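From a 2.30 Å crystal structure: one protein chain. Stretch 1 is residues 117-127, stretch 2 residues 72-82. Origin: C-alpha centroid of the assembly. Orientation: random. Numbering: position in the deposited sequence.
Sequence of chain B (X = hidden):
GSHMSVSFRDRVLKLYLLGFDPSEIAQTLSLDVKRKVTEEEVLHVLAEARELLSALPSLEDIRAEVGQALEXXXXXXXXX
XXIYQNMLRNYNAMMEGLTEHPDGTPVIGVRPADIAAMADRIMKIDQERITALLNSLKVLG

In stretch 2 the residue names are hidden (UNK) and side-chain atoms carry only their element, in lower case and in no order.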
# COMPACT_ATOMS: atom_id res chain seq x y z
N ALA B 117 -10.09 -4.93 13.17
CA ALA B 117 -9.63 -3.62 12.71
C ALA B 117 -9.96 -2.53 13.72
O ALA B 117 -9.14 -1.64 13.95
CB ALA B 117 -10.23 -3.28 11.34
N MET B 118 -11.13 -2.61 14.32
CA MET B 118 -11.55 -1.63 15.32
C MET B 118 -10.72 -1.75 16.60
O MET B 118 -10.37 -0.72 17.19
CB MET B 118 -13.04 -1.75 15.62
CG MET B 118 -13.57 -0.72 16.62
SD MET B 118 -13.37 0.97 16.03
CE MET B 118 -14.68 1.07 14.82
N ALA B 119 -10.42 -2.97 17.03
CA ALA B 119 -9.58 -3.17 18.21
C ALA B 119 -8.21 -2.54 18.00
O ALA B 119 -7.66 -1.92 18.89
CB ALA B 119 -9.42 -4.65 18.54
N ASP B 120 -7.69 -2.71 16.79
CA ASP B 120 -6.41 -2.12 16.42
C ASP B 120 -6.39 -0.58 16.42
O ASP B 120 -5.40 0.02 16.84
CB ASP B 120 -5.97 -2.65 15.06
CG ASP B 120 -4.54 -2.34 14.77
OD1 ASP B 120 -3.66 -2.72 15.58
OD2 ASP B 120 -4.29 -1.71 13.74
N ARG B 121 -7.46 0.04 15.94
CA ARG B 121 -7.65 1.50 16.03
C ARG B 121 -7.62 1.99 17.49
O ARG B 121 -7.03 3.03 17.80
CB ARG B 121 -8.97 1.91 15.40
CG ARG B 121 -9.08 1.70 13.90
CD ARG B 121 -8.28 2.73 13.14
NE ARG B 121 -8.78 2.93 11.79
CZ ARG B 121 -8.31 3.83 10.93
NH1 ARG B 121 -7.30 4.65 11.26
NH2 ARG B 121 -8.85 3.92 9.72
N ILE B 122 -8.26 1.23 18.37
CA ILE B 122 -8.32 1.58 19.78
C ILE B 122 -6.94 1.38 20.42
O ILE B 122 -6.49 2.23 21.18
CB ILE B 122 -9.42 0.78 20.52
CG1 ILE B 122 -10.80 1.14 19.97
CG2 ILE B 122 -9.38 1.04 22.02
CD1 ILE B 122 -11.84 0.07 20.20
N MET B 123 -6.29 0.27 20.09
CA MET B 123 -4.93 -0.01 20.61
C MET B 123 -3.89 1.01 20.13
O MET B 123 -3.02 1.38 20.90
CB MET B 123 -4.48 -1.44 20.27
CG MET B 123 -5.25 -2.52 21.02
SD MET B 123 -4.66 -4.20 20.73
CE MET B 123 -5.22 -4.51 19.06
N LYS B 124 -4.00 1.45 18.88
CA LYS B 124 -3.13 2.50 18.33
C LYS B 124 -3.22 3.82 19.07
O LYS B 124 -2.21 4.52 19.20
CB LYS B 124 -3.47 2.77 16.86
CG LYS B 124 -3.04 1.67 15.92
CD LYS B 124 -1.72 1.99 15.24
CE LYS B 124 -1.29 0.87 14.29
NZ LYS B 124 -2.37 0.43 13.35
N ILE B 125 -4.42 4.16 19.53
CA ILE B 125 -4.64 5.39 20.29
C ILE B 125 -3.85 5.34 21.61
O ILE B 125 -3.27 6.36 22.01
CB ILE B 125 -6.14 5.70 20.49
CG1 ILE B 125 -6.77 6.10 19.15
CG2 ILE B 125 -6.35 6.81 21.50
CD1 ILE B 125 -8.28 6.04 19.12
N ASP B 126 -3.80 4.17 22.25
CA ASP B 126 -2.97 3.98 23.45
C ASP B 126 -1.49 4.18 23.15
O ASP B 126 -0.80 4.86 23.89
CB ASP B 126 -3.14 2.57 24.07
CG ASP B 126 -4.47 2.37 24.81
OD1 ASP B 126 -5.15 3.35 25.17
OD2 ASP B 126 -4.81 1.19 25.06
N GLN B 127 -0.99 3.56 22.08
CA GLN B 127 0.43 3.64 21.77
C GLN B 127 0.86 5.03 21.33
O GLN B 127 1.92 5.51 21.72
CB GLN B 127 0.84 2.58 20.74
CG GLN B 127 0.79 1.15 21.26
CD GLN B 127 1.43 0.96 22.65
OE1 GLN B 127 0.81 0.39 23.57
NE2 GLN B 127 2.66 1.46 22.81
N UNK B 72 -8.46 14.82 23.51
CA UNK B 72 -9.36 14.68 22.37
C UNK B 72 -9.33 13.23 21.89
O UNK B 72 -10.36 12.64 21.62
c UNK B 72 -9.70 16.25 18.86
n UNK B 72 -8.79 17.40 18.78
n UNK B 72 -8.20 19.62 18.79
c UNK B 72 -9.00 15.64 21.23
n UNK B 72 -10.38 19.05 19.17
c UNK B 72 -9.13 18.69 18.90
c UNK B 72 -10.15 15.89 20.26
N UNK B 73 -8.13 12.66 21.80
CA UNK B 73 -7.97 11.27 21.41
C UNK B 73 -8.67 10.31 22.40
O UNK B 73 -9.30 9.35 21.97
c UNK B 73 -6.50 10.93 21.26
N UNK B 74 -8.58 10.59 23.71
CA UNK B 74 -9.33 9.81 24.73
C UNK B 74 -10.82 9.79 24.48
O UNK B 74 -11.48 8.76 24.69
c UNK B 74 -5.75 9.16 29.18
n UNK B 74 -6.43 8.02 29.15
c UNK B 74 -7.64 10.45 28.19
n UNK B 74 -6.29 10.30 28.73
c UNK B 74 -9.09 10.36 26.14
c UNK B 74 -7.73 10.02 26.73
n UNK B 74 -4.50 9.15 29.65
N UNK B 75 -11.37 10.93 24.06
CA UNK B 75 -12.78 11.04 23.74
C UNK B 75 -13.16 10.17 22.55
O UNK B 75 -14.18 9.47 22.59
c UNK B 75 -12.96 14.82 24.46
c UNK B 75 -13.07 13.34 24.73
c UNK B 75 -13.19 12.50 23.46
c UNK B 75 -14.63 12.58 22.93
N UNK B 76 -12.38 10.24 21.47
CA UNK B 76 -12.65 9.41 20.30
C UNK B 76 -12.51 7.93 20.67
O UNK B 76 -13.34 7.11 20.29
c UNK B 76 -10.88 13.06 17.48
c UNK B 76 -12.12 13.66 17.39
c UNK B 76 -11.72 9.73 19.12
c UNK B 76 -13.24 13.00 17.87
c UNK B 76 -13.12 11.73 18.42
c UNK B 76 -10.77 11.79 18.04
c UNK B 76 -11.88 11.12 18.54
N UNK B 77 -11.47 7.61 21.44
CA UNK B 77 -11.23 6.24 21.88
C UNK B 77 -12.45 5.68 22.60
O UNK B 77 -12.84 4.53 22.37
o UNK B 77 -8.15 5.40 24.84
n UNK B 77 -7.26 3.85 23.48
c UNK B 77 -9.45 4.74 22.94
c UNK B 77 -10.01 6.15 22.79
c UNK B 77 -8.22 4.70 23.83
N UNK B 78 -13.08 6.50 23.43
CA UNK B 78 -14.28 6.08 24.16
C UNK B 78 -15.47 5.84 23.24
O UNK B 78 -16.23 4.89 23.45
n UNK B 78 -16.95 6.46 29.13
c UNK B 78 -15.63 6.58 26.26
c UNK B 78 -17.16 7.46 28.05
c UNK B 78 -15.85 7.66 27.31
c UNK B 78 -14.61 7.08 25.25
N UNK B 79 -15.62 6.68 22.22
CA UNK B 79 -16.63 6.44 21.18
C UNK B 79 -16.39 5.12 20.45
O UNK B 79 -17.32 4.34 20.26
o UNK B 79 -17.83 8.86 21.81
c UNK B 79 -17.17 8.87 20.74
c UNK B 79 -16.66 7.58 20.16
o UNK B 79 -16.92 9.92 20.11
N UNK B 80 -15.13 4.88 20.07
CA UNK B 80 -14.76 3.66 19.36
C UNK B 80 -14.97 2.41 20.20
O UNK B 80 -15.45 1.41 19.68
c UNK B 80 -13.94 4.87 16.66
c UNK B 80 -12.97 4.83 17.84
c UNK B 80 -13.30 3.74 18.86
c UNK B 80 -11.55 4.67 17.34
N UNK B 81 -14.63 2.48 21.48
CA UNK B 81 -14.90 1.36 22.40
C UNK B 81 -16.37 0.98 22.47
O UNK B 81 -16.70 -0.19 22.46
c UNK B 81 -12.86 1.57 23.94
c UNK B 81 -12.42 0.13 24.13
c UNK B 81 -12.35 2.44 25.08
c UNK B 81 -14.38 1.67 23.80
N UNK B 82 -17.25 1.98 22.51
CA UNK B 82 -18.70 1.72 22.48
C UNK B 82 -19.13 1.08 21.16
O UNK B 82 -19.93 0.14 21.16
c UNK B 82 -19.48 3.01 22.72

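Position 72 carries three carbons, a nitrogen, then a carbon bearing two more nitrogens. This guanidinium chain is out of reach of stretch 1, and its nitrogens are bonded elsewhere in the structure. It is Arg-72.

Position 73 has one side-chain carbon, CB, pointing toward stretch 1. It lies 4.1 Å from Ile-125 CG2. A single carbon means alanine: Ala-73.

Position 74 repeats the pattern of three carbons, a nitrogen, and a carbon with two nitrogens. Its CA-to-CB bond points away from stretch 1, and it makes no contact there. It is Arg-74.

Position 75 has four carbons, forked at the first, with one arm two carbons long. That is isoleucine. Ile-75 is out of reach of the other helix.

Position 76 shows one carbon followed by a ring of six carbons, with no oxygen on the ring. The ring leads away from stretch 1. This is Phe-76.

Position 77 has three carbons, the third carrying one oxygen and one nitrogen. The nitrogen lies 2.7 Å from Asp-126 OD1 and 2.9 Å from Ile-122 O. Both partners are acceptors, as suits an amide NH2 group. The residue is Gln-77, with chi1 and chi2 both t. Its CD also packs 3.7 Å from Ile-125 CG2.

Position 78 has four carbons in a row ending in nitrogen. It points away and touches nothing on stretch 1. It is Lys-78.

Position 79 has two carbons, the second carrying two oxygens. This short carboxylate is out of reach of stretch 1. It is Asp-79.

Position 80 has four carbons, forked at the second, and points toward stretch 1. Its CB lies 3.8 Å from Ile-122 CG1 and 4.0 Å from Met-118 SD. It is Leu-80, whose CD1 is 4.0 Å from Ile-125 CD1.

Position 81 also has four carbons forked at the second. Its CA-to-CB bond points away, but the end of the chain comes nearer and touches Ile-122. It is Leu-81; its CD2 lies 3.8 Å from Ile-122 CG2.

Position 82 has one carbon, pointing away and free of contact. It is Ala-82.

The two helices run nearly antiparallel, at 158°, with axes 9.8 Å apart at closest approach. Leu-80 is a knob among Met-118, Arg-121, Ile-122 and Ile-125. Gln-77 adds two hydrogen bonds from NE2, to the Asp-126 side chain and the Ile-122 carbonyl. The contact thus joins apolar packing to a polar clamp and buries 453 Å².

Stretch 2 (72-82) RARIFQKDLLA
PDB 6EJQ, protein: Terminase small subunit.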